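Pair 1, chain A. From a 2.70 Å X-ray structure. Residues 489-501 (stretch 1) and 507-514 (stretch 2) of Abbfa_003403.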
# COMPACT_ATOMS: atom_id res chain seq x y z
N LYS A 489 -15.01 -46.03 -31.88
CA LYS A 489 -16.37 -45.74 -32.32
C LYS A 489 -16.39 -44.53 -33.26
O LYS A 489 -16.99 -44.57 -34.34
CB LYS A 489 -17.30 -45.50 -31.13
CG LYS A 489 -18.77 -45.27 -31.50
N GLN A 490 -15.71 -43.47 -32.85
CA GLN A 490 -15.61 -42.26 -33.67
C GLN A 490 -14.93 -42.52 -35.01
O GLN A 490 -15.32 -41.96 -36.03
CB GLN A 490 -14.88 -41.15 -32.91
CG GLN A 490 -15.64 -40.67 -31.68
CD GLN A 490 -17.08 -40.29 -31.99
OE1 GLN A 490 -17.38 -39.67 -33.01
NE2 GLN A 490 -17.99 -40.71 -31.11
N ILE A 491 -13.91 -43.36 -35.02
CA ILE A 491 -13.29 -43.76 -36.28
C ILE A 491 -14.28 -44.51 -37.20
O ILE A 491 -14.43 -44.17 -38.37
CB ILE A 491 -12.05 -44.63 -36.04
CG1 ILE A 491 -10.93 -43.77 -35.45
CG2 ILE A 491 -11.60 -45.28 -37.32
CD1 ILE A 491 -9.67 -44.52 -35.12
N ASP A 492 -14.98 -45.51 -36.66
CA ASP A 492 -15.93 -46.30 -37.45
C ASP A 492 -17.10 -45.46 -37.96
O ASP A 492 -17.62 -45.71 -39.04
CB ASP A 492 -16.46 -47.48 -36.63
CG ASP A 492 -15.37 -48.51 -36.30
OD1 ASP A 492 -14.37 -48.60 -37.06
OD2 ASP A 492 -15.51 -49.22 -35.28
N GLU A 493 -17.49 -44.46 -37.17
CA GLU A 493 -18.64 -43.62 -37.51
C GLU A 493 -18.28 -42.41 -38.38
O GLU A 493 -18.96 -42.14 -39.37
CB GLU A 493 -19.34 -43.13 -36.24
CG GLU A 493 -20.09 -44.21 -35.49
CD GLU A 493 -20.78 -43.69 -34.25
OE1 GLU A 493 -20.63 -42.49 -33.93
OE2 GLU A 493 -21.47 -44.49 -33.58
N ARG A 494 -17.24 -41.69 -38.00
CA ARG A 494 -16.87 -40.46 -38.70
C ARG A 494 -16.29 -40.72 -40.10
O ARG A 494 -16.28 -39.83 -40.94
CB ARG A 494 -15.89 -39.64 -37.87
CG ARG A 494 -16.49 -39.10 -36.58
CD ARG A 494 -17.64 -38.15 -36.88
NE ARG A 494 -17.17 -36.94 -37.56
CZ ARG A 494 -17.93 -36.16 -38.31
NH1 ARG A 494 -19.22 -36.45 -38.49
NH2 ARG A 494 -17.41 -35.09 -38.88
N GLY A 495 -15.81 -41.95 -40.34
CA GLY A 495 -15.35 -42.37 -41.65
C GLY A 495 -14.29 -41.50 -42.31
O GLY A 495 -13.13 -41.50 -41.88
N ASP A 496 -14.69 -40.76 -43.34
CA ASP A 496 -13.75 -39.98 -44.14
C ASP A 496 -13.73 -38.49 -43.79
O ASP A 496 -13.01 -37.69 -44.40
CB ASP A 496 -14.04 -40.18 -45.63
CG ASP A 496 -13.55 -41.53 -46.14
OD1 ASP A 496 -12.51 -42.01 -45.62
OD2 ASP A 496 -14.19 -42.12 -47.04
N ASN A 497 -14.51 -38.11 -42.78
CA ASN A 497 -14.45 -36.76 -42.23
C ASN A 497 -13.08 -36.44 -41.66
O ASN A 497 -12.31 -37.35 -41.31
CB ASN A 497 -15.51 -36.57 -41.15
CG ASN A 497 -16.88 -36.29 -41.71
OD1 ASN A 497 -17.81 -37.07 -41.50
ND2 ASN A 497 -17.03 -35.17 -42.41
N HIS A 498 -12.79 -35.14 -41.55
CA HIS A 498 -11.51 -34.68 -41.02
C HIS A 498 -11.33 -35.02 -39.54
O HIS A 498 -12.27 -34.98 -38.76
CB HIS A 498 -11.37 -33.16 -41.20
CG HIS A 498 -11.54 -32.70 -42.61
ND1 HIS A 498 -11.00 -33.37 -43.69
CD2 HIS A 498 -12.16 -31.60 -43.12
CE1 HIS A 498 -11.30 -32.72 -44.80
NE2 HIS A 498 -12.00 -31.65 -44.48
N ALA A 499 -10.09 -35.34 -39.17
CA ALA A 499 -9.74 -35.64 -37.80
C ALA A 499 -8.52 -34.80 -37.36
O ALA A 499 -8.52 -34.23 -36.27
CB ALA A 499 -9.45 -37.11 -37.64
N LEU A 500 -7.50 -34.74 -38.21
CA LEU A 500 -6.27 -34.03 -37.88
C LEU A 500 -5.81 -33.07 -38.99
O LEU A 500 -5.78 -33.45 -40.16
CB LEU A 500 -5.16 -35.03 -37.57
CG LEU A 500 -5.47 -35.98 -36.41
CD1 LEU A 500 -4.51 -37.16 -36.39
CD2 LEU A 500 -5.41 -35.24 -35.08
N THR A 501 -5.47 -31.84 -38.62
CA THR A 501 -4.91 -30.88 -39.58
C THR A 501 -3.47 -30.54 -39.27
O THR A 501 -3.18 -29.93 -38.25
CB THR A 501 -5.71 -29.57 -39.63
OG1 THR A 501 -7.03 -29.84 -40.09
CG2 THR A 501 -5.04 -28.60 -40.59
N VAL A 507 -5.67 -35.33 -42.34
CA VAL A 507 -5.87 -36.76 -42.08
C VAL A 507 -7.31 -37.07 -41.70
O VAL A 507 -7.81 -36.52 -40.74
CB VAL A 507 -4.98 -37.27 -40.93
CG1 VAL A 507 -5.26 -38.73 -40.64
CG2 VAL A 507 -3.51 -37.05 -41.24
N SER A 508 -7.97 -37.97 -42.43
CA SER A 508 -9.33 -38.36 -42.08
C SER A 508 -9.36 -39.33 -40.88
O SER A 508 -8.32 -39.87 -40.49
CB SER A 508 -10.02 -39.01 -43.27
OG SER A 508 -9.45 -40.28 -43.54
N TYR A 509 -10.54 -39.55 -40.31
CA TYR A 509 -10.68 -40.51 -39.22
C TYR A 509 -10.32 -41.95 -39.63
O TYR A 509 -9.68 -42.67 -38.86
CB TYR A 509 -12.11 -40.47 -38.68
CG TYR A 509 -12.29 -39.52 -37.52
CD1 TYR A 509 -12.03 -39.94 -36.22
CD2 TYR A 509 -12.73 -38.21 -37.73
CE1 TYR A 509 -12.19 -39.09 -35.16
CE2 TYR A 509 -12.90 -37.34 -36.67
CZ TYR A 509 -12.62 -37.79 -35.38
OH TYR A 509 -12.78 -36.94 -34.29
N ARG A 510 -10.74 -42.36 -40.82
CA ARG A 510 -10.37 -43.67 -41.33
C ARG A 510 -8.84 -43.77 -41.39
O ARG A 510 -8.25 -44.76 -40.96
CB ARG A 510 -10.98 -43.90 -42.71
CG ARG A 510 -10.81 -45.29 -43.27
CD ARG A 510 -11.29 -45.36 -44.73
NE ARG A 510 -12.63 -44.81 -44.92
CZ ARG A 510 -13.75 -45.46 -44.65
NH1 ARG A 510 -13.70 -46.70 -44.16
NH2 ARG A 510 -14.93 -44.89 -44.86
N GLU A 511 -8.22 -42.72 -41.91
CA GLU A 511 -6.78 -42.68 -42.07
C GLU A 511 -6.08 -42.70 -40.72
O GLU A 511 -5.00 -43.28 -40.58
CB GLU A 511 -6.37 -41.43 -42.86
CG GLU A 511 -6.55 -41.57 -44.36
CD GLU A 511 -6.30 -40.29 -45.14
OE1 GLU A 511 -6.38 -39.19 -44.54
OE2 GLU A 511 -6.01 -40.40 -46.35
N LEU A 512 -6.69 -42.06 -39.73
CA LEU A 512 -6.15 -42.04 -38.38
C LEU A 512 -6.10 -43.44 -37.80
O LEU A 512 -5.11 -43.84 -37.19
CB LEU A 512 -6.99 -41.13 -37.48
CG LEU A 512 -6.77 -41.22 -35.96
CD1 LEU A 512 -5.37 -40.80 -35.58
CD2 LEU A 512 -7.80 -40.39 -35.22
N GLY A 513 -7.19 -44.19 -37.99
CA GLY A 513 -7.29 -45.55 -37.51
C GLY A 513 -6.21 -46.41 -38.13
O GLY A 513 -5.60 -47.25 -37.46
N GLN A 514 -5.96 -46.19 -39.42
CA GLN A 514 -4.90 -46.89 -40.12
C GLN A 514 -3.51 -46.59 -39.54
O GLN A 514 -2.67 -47.49 -39.43
CB GLN A 514 -4.95 -46.55 -41.61
CG GLN A 514 -6.01 -47.33 -42.36
CD GLN A 514 -6.14 -46.93 -43.82
OE1 GLN A 514 -5.74 -45.84 -44.23
NE2 GLN A 514 -6.72 -47.83 -44.61

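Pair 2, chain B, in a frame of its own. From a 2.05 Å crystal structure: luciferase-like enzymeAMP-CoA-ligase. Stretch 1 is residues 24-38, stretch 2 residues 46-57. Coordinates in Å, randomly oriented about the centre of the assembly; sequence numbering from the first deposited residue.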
# COMPACT_ATOMS: atom_id res chain seq x y z
N LEU B 24 -2.73 -14.66 -1.15
CA LEU B 24 -2.10 -14.64 0.17
C LEU B 24 -1.91 -16.05 0.74
O LEU B 24 -0.87 -16.36 1.32
CB LEU B 24 -2.93 -13.79 1.14
CG LEU B 24 -3.03 -12.30 0.82
CD1 LEU B 24 -4.13 -11.66 1.66
CD2 LEU B 24 -1.71 -11.58 1.05
N PHE B 25 -2.93 -16.88 0.56
CA PHE B 25 -2.94 -18.28 1.01
C PHE B 25 -1.81 -19.08 0.35
O PHE B 25 -1.01 -19.73 1.02
CB PHE B 25 -4.30 -18.92 0.69
CG PHE B 25 -4.57 -20.20 1.42
CD1 PHE B 25 -5.20 -20.20 2.66
CD2 PHE B 25 -4.25 -21.42 0.84
CE1 PHE B 25 -5.46 -21.38 3.33
CE2 PHE B 25 -4.53 -22.61 1.50
CZ PHE B 25 -5.14 -22.60 2.74
N GLU B 26 -1.76 -18.99 -0.98
CA GLU B 26 -0.72 -19.67 -1.77
C GLU B 26 0.69 -19.21 -1.36
O GLU B 26 1.60 -20.04 -1.24
CB GLU B 26 -0.93 -19.41 -3.26
CG GLU B 26 0.15 -19.98 -4.17
CD GLU B 26 0.05 -19.47 -5.61
OE1 GLU B 26 -1.02 -18.95 -6.01
OE2 GLU B 26 1.06 -19.58 -6.34
N CYS B 27 0.86 -17.90 -1.15
CA CYS B 27 2.14 -17.36 -0.71
C CYS B 27 2.54 -17.96 0.64
O CYS B 27 3.69 -18.36 0.81
CB CYS B 27 2.09 -15.83 -0.62
SG CYS B 27 2.08 -15.02 -2.23
N CYS B 28 1.60 -18.05 1.57
CA CYS B 28 1.85 -18.67 2.87
C CYS B 28 2.36 -20.12 2.73
O CYS B 28 3.32 -20.49 3.39
CB CYS B 28 0.61 -18.63 3.77
SG CYS B 28 0.28 -17.02 4.54
N GLU B 29 1.71 -20.92 1.88
CA GLU B 29 2.12 -22.32 1.68
C GLU B 29 3.51 -22.41 1.08
O GLU B 29 4.33 -23.23 1.48
CB GLU B 29 1.14 -23.06 0.77
CG GLU B 29 -0.20 -23.32 1.44
CD GLU B 29 -1.23 -24.00 0.54
OE1 GLU B 29 -1.30 -23.67 -0.66
OE2 GLU B 29 -2.00 -24.84 1.06
N LYS B 30 3.77 -21.56 0.09
CA LYS B 30 5.02 -21.58 -0.65
C LYS B 30 6.20 -21.20 0.24
O LYS B 30 7.26 -21.81 0.16
CB LYS B 30 4.92 -20.62 -1.84
CG LYS B 30 5.85 -20.95 -2.98
CD LYS B 30 5.75 -19.94 -4.11
CE LYS B 30 6.87 -20.15 -5.12
NZ LYS B 30 7.20 -18.92 -5.90
N TYR B 31 5.99 -20.20 1.11
CA TYR B 31 7.08 -19.65 1.93
C TYR B 31 6.89 -19.91 3.42
O TYR B 31 7.34 -19.11 4.24
CB TYR B 31 7.20 -18.15 1.66
CG TYR B 31 7.36 -17.84 0.19
CD1 TYR B 31 8.51 -18.25 -0.49
CD2 TYR B 31 6.36 -17.18 -0.53
CE1 TYR B 31 8.66 -17.99 -1.84
CE2 TYR B 31 6.51 -16.92 -1.88
CZ TYR B 31 7.66 -17.33 -2.53
OH TYR B 31 7.82 -17.07 -3.86
N ALA B 32 6.29 -21.05 3.76
CA ALA B 32 5.87 -21.37 5.13
C ALA B 32 6.91 -21.13 6.24
O ALA B 32 6.58 -20.58 7.30
CB ALA B 32 5.38 -22.81 5.19
N ASP B 33 8.15 -21.54 6.01
CA ASP B 33 9.19 -21.47 7.05
C ASP B 33 9.88 -20.11 7.14
O ASP B 33 10.58 -19.84 8.12
CB ASP B 33 10.22 -22.58 6.83
CG ASP B 33 9.62 -23.96 6.90
OD1 ASP B 33 8.51 -24.10 7.47
OD2 ASP B 33 10.23 -24.92 6.39
N ARG B 34 9.70 -19.26 6.14
CA ARG B 34 10.29 -17.92 6.16
C ARG B 34 9.59 -17.00 7.16
O ARG B 34 8.48 -17.28 7.61
CB ARG B 34 10.23 -17.29 4.77
CG ARG B 34 11.03 -18.04 3.73
CD ARG B 34 11.17 -17.20 2.48
NE ARG B 34 11.87 -17.92 1.42
CZ ARG B 34 12.13 -17.42 0.22
NH1 ARG B 34 11.75 -16.19 -0.11
NH2 ARG B 34 12.77 -18.17 -0.67
N ILE B 35 10.25 -15.89 7.50
CA ILE B 35 9.68 -14.91 8.41
C ILE B 35 8.76 -13.97 7.63
O ILE B 35 9.22 -13.27 6.74
CB ILE B 35 10.75 -14.04 9.13
CG1 ILE B 35 11.80 -14.91 9.84
CG2 ILE B 35 10.08 -13.09 10.11
CD1 ILE B 35 11.24 -15.82 10.92
N CYS B 36 7.48 -13.95 7.98
CA CYS B 36 6.51 -13.09 7.31
C CYS B 36 6.63 -11.63 7.77
O CYS B 36 6.77 -10.72 6.95
CB CYS B 36 5.09 -13.60 7.57
SG CYS B 36 3.76 -12.56 6.92
N GLN B 37 6.59 -11.43 9.09
CA GLN B 37 6.51 -10.11 9.69
C GLN B 37 7.32 -10.03 10.99
O GLN B 37 7.42 -11.00 11.76
CB GLN B 37 5.05 -9.73 9.96
CG GLN B 37 4.26 -10.74 10.80
CD GLN B 37 2.86 -10.26 11.17
OE1 GLN B 37 2.40 -9.22 10.70
NE2 GLN B 37 2.18 -11.02 12.01
N ILE B 38 7.90 -8.85 11.21
CA ILE B 38 8.66 -8.53 12.40
C ILE B 38 8.18 -7.18 12.95
O ILE B 38 8.20 -6.18 12.23
CB ILE B 38 10.18 -8.40 12.11
CG1 ILE B 38 10.74 -9.72 11.54
CG2 ILE B 38 10.94 -8.01 13.37
CD1 ILE B 38 12.23 -9.67 11.27
N GLU B 46 7.03 -13.50 13.26
CA GLU B 46 6.10 -14.59 12.98
C GLU B 46 6.34 -15.13 11.57
O GLU B 46 6.60 -14.37 10.64
CB GLU B 46 4.65 -14.12 13.12
CG GLU B 46 3.63 -15.25 13.07
CD GLU B 46 2.19 -14.80 13.23
OE1 GLU B 46 1.93 -13.57 13.28
OE2 GLU B 46 1.30 -15.67 13.29
N THR B 47 6.26 -16.45 11.44
CA THR B 47 6.48 -17.11 10.16
C THR B 47 5.21 -17.10 9.31
O THR B 47 4.11 -16.87 9.82
CB THR B 47 6.91 -18.57 10.34
OG1 THR B 47 5.90 -19.27 11.07
CG2 THR B 47 8.21 -18.64 11.10
N TYR B 48 5.38 -17.35 8.02
CA TYR B 48 4.26 -17.50 7.09
C TYR B 48 3.36 -18.66 7.50
O TYR B 48 2.14 -18.58 7.39
CB TYR B 48 4.74 -17.69 5.66
CG TYR B 48 5.12 -16.40 4.97
CD1 TYR B 48 4.15 -15.59 4.39
CD2 TYR B 48 6.44 -15.99 4.90
CE1 TYR B 48 4.49 -14.40 3.77
CE2 TYR B 48 6.79 -14.80 4.28
CZ TYR B 48 5.82 -14.01 3.72
OH TYR B 48 6.17 -12.83 3.09
N SER B 49 3.99 -19.74 7.97
CA SER B 49 3.26 -20.89 8.49
C SER B 49 2.31 -20.49 9.62
O SER B 49 1.13 -20.85 9.61
CB SER B 49 4.24 -21.94 9.01
OG SER B 49 3.52 -22.96 9.66
N SER B 50 2.84 -19.77 10.59
CA SER B 50 2.06 -19.33 11.74
C SER B 50 0.96 -18.36 11.32
O SER B 50 -0.16 -18.42 11.83
CB SER B 50 2.96 -18.67 12.78
OG SER B 50 2.21 -18.19 13.88
N VAL B 51 1.27 -17.46 10.39
CA VAL B 51 0.28 -16.53 9.87
C VAL B 51 -0.87 -17.26 9.17
O VAL B 51 -2.04 -16.88 9.32
CB VAL B 51 0.91 -15.50 8.93
CG1 VAL B 51 -0.14 -14.78 8.09
CG2 VAL B 51 1.73 -14.50 9.73
N LYS B 52 -0.52 -18.31 8.42
CA LYS B 52 -1.53 -19.13 7.74
C LYS B 52 -2.48 -19.79 8.75
O LYS B 52 -3.69 -19.83 8.53
CB LYS B 52 -0.87 -20.21 6.88
CG LYS B 52 -1.83 -20.95 5.96
CD LYS B 52 -1.08 -21.80 4.95
CE LYS B 52 -2.00 -22.81 4.28
NZ LYS B 52 -2.42 -23.91 5.19
N THR B 53 -1.91 -20.30 9.84
CA THR B 53 -2.70 -20.99 10.86
C THR B 53 -3.68 -20.03 11.54
O THR B 53 -4.87 -20.35 11.67
CB THR B 53 -1.78 -21.63 11.92
OG1 THR B 53 -0.93 -22.59 11.28
CG2 THR B 53 -2.58 -22.33 13.01
N ARG B 54 -3.19 -18.87 11.96
CA ARG B 54 -4.03 -17.93 12.70
C ARG B 54 -5.10 -17.32 11.80
O ARG B 54 -6.26 -17.23 12.20
CB ARG B 54 -3.18 -16.85 13.37
CG ARG B 54 -2.21 -17.40 14.42
CD ARG B 54 -1.85 -16.36 15.46
NE ARG B 54 -1.15 -15.21 14.88
CZ ARG B 54 -1.25 -13.95 15.30
NH1 ARG B 54 -2.04 -13.61 16.31
NH2 ARG B 54 -0.55 -12.99 14.69
N SER B 55 -4.73 -16.94 10.58
CA SER B 55 -5.68 -16.36 9.64
C SER B 55 -6.75 -17.37 9.21
O SER B 55 -7.90 -17.00 9.02
CB SER B 55 -4.95 -15.79 8.41
OG SER B 55 -4.23 -16.80 7.72
N THR B 56 -6.36 -18.64 9.05
CA THR B 56 -7.33 -19.69 8.70
C THR B 56 -8.38 -19.82 9.81
O THR B 56 -9.58 -19.89 9.54
CB THR B 56 -6.62 -21.04 8.44
OG1 THR B 56 -5.75 -20.91 7.31
CG2 THR B 56 -7.64 -22.16 8.18
N ARG B 57 -7.92 -19.79 11.06
CA ARG B 57 -8.82 -19.88 12.21
C ARG B 57 -9.75 -18.67 12.31
O ARG B 57 -10.94 -18.84 12.56
CB ARG B 57 -8.03 -20.04 13.50
CG ARG B 57 -7.41 -21.41 13.65
CD ARG B 57 -6.46 -21.45 14.82
NE ARG B 57 -5.76 -22.73 14.92
CZ ARG B 57 -4.84 -23.00 15.83
NH1 ARG B 57 -4.48 -22.08 16.72
NH2 ARG B 57 -4.26 -24.19 15.85
O HOH W 1 5.34 -10.36 4.48

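Both pairs fold a helix, a tight turn and a strand against a second strand that runs straight into a helix. Over 14 central residues the backbones superpose to 0.4 Å, and in each the two helices approach to 8.5 Å with 138° between their directions. The strands pair antiparallel with the same irregularity: His498(A) lies across from Ser508(A) and Leu500(A) across from Val507(A), as Ile35(B) does from Thr47(B) and Gln37(B) from Glu46(B). The one-residue shift is a beta bulge, and one carbonyl serves both residues of the longer side. In pair 1, Val507(A) O accepts from Ala499(A) N at 3.0 Å and Leu500(A) N at 3.1 Å; in pair 2, Glu46(B) O accepts from Cys36(B) N at 2.8 Å and, weakly, from Gln37(B) N at 3.3 Å.

Where the second strand becomes a helix, both pairs place a small hydroxyl residue at the N-cap. Ser508(A) OG accepts from Glu511(A) N at 3.2 Å, and Thr47(B) OG1 from Ser50(B) N at 3.1 Å, each satisfying an amide of the first helical turn. Other such amides are met by the turn across the contact: Tyr509(A) N donates to Asn497(A) O at 3.0 Å and Tyr48(B) N to Arg34(B) O at 3.1 Å.

The turns differ in type. Pair 1 uses a type II' turn with Gly495(A) at positive phi, a conformation that favours glycine; pair 2 makes a type I turn, in which Ala32(B) has negative phi. Both still aim a carbonyl at the helix, with Gly495(A) O 2.8 Å from Arg510(A) N and Ala32(B) O 2.8 Å from Ser49(B) N.

The matched tyrosines, Tyr509(A) and Tyr48(B), are the centre of the packing, each a broad ring filling the space between helix and strand. Arg494(A) CB covers one face of the first ring and Ala499(A) CB the other, 3.6 Å from the centroid. In pair 2, Tyr31(B) CB and Cys36(B) take these places, the Cys36(B) CB lying 3.6 Å from the Tyr48(B) centroid. On the strand side a small residue, Ala499(A) or Cys36(B), lies against the ring; on the helix side the residue is large, but it is the CB of Arg494(A) or Tyr31(B) that covers the face.

Elsewhere chemistry diverges. Ile491(A) reaches Gly513(A), its CD1 3.5 Å from the glycine CA; an ideal CB there would stand only 3.1 Å from Ile491(A) CG2. At these positions pair 2 has the slimmer Cys28(B) and the long Lys52(B), whose CD packs 3.8 Å from Cys28(B) CB and whose CE lies over the face of Phe25(B).

On the strands, Leu500(A) and Val507(A) make an apolar contact, CB to CB at 4.0 Å, and Leu500(A) CD1 meets Leu512(A) CD1 at 3.8 Å. Pair 2 answers with polarity: Gln37(B) NE2 donates to Glu46(B) OE1 at 2.9 Å. Arg54(B) NH2 forms a salt bridge with Glu46(B) OE1 at 2.9 Å. At the turn, pair 1 has a salt bridge between Asp496(A) OD1 and Arg510(A) NE at 2.9 Å; the matching residues in pair 2 are Asp33(B) and Ser49(B), and serine carries no charge to pair with the aspartate.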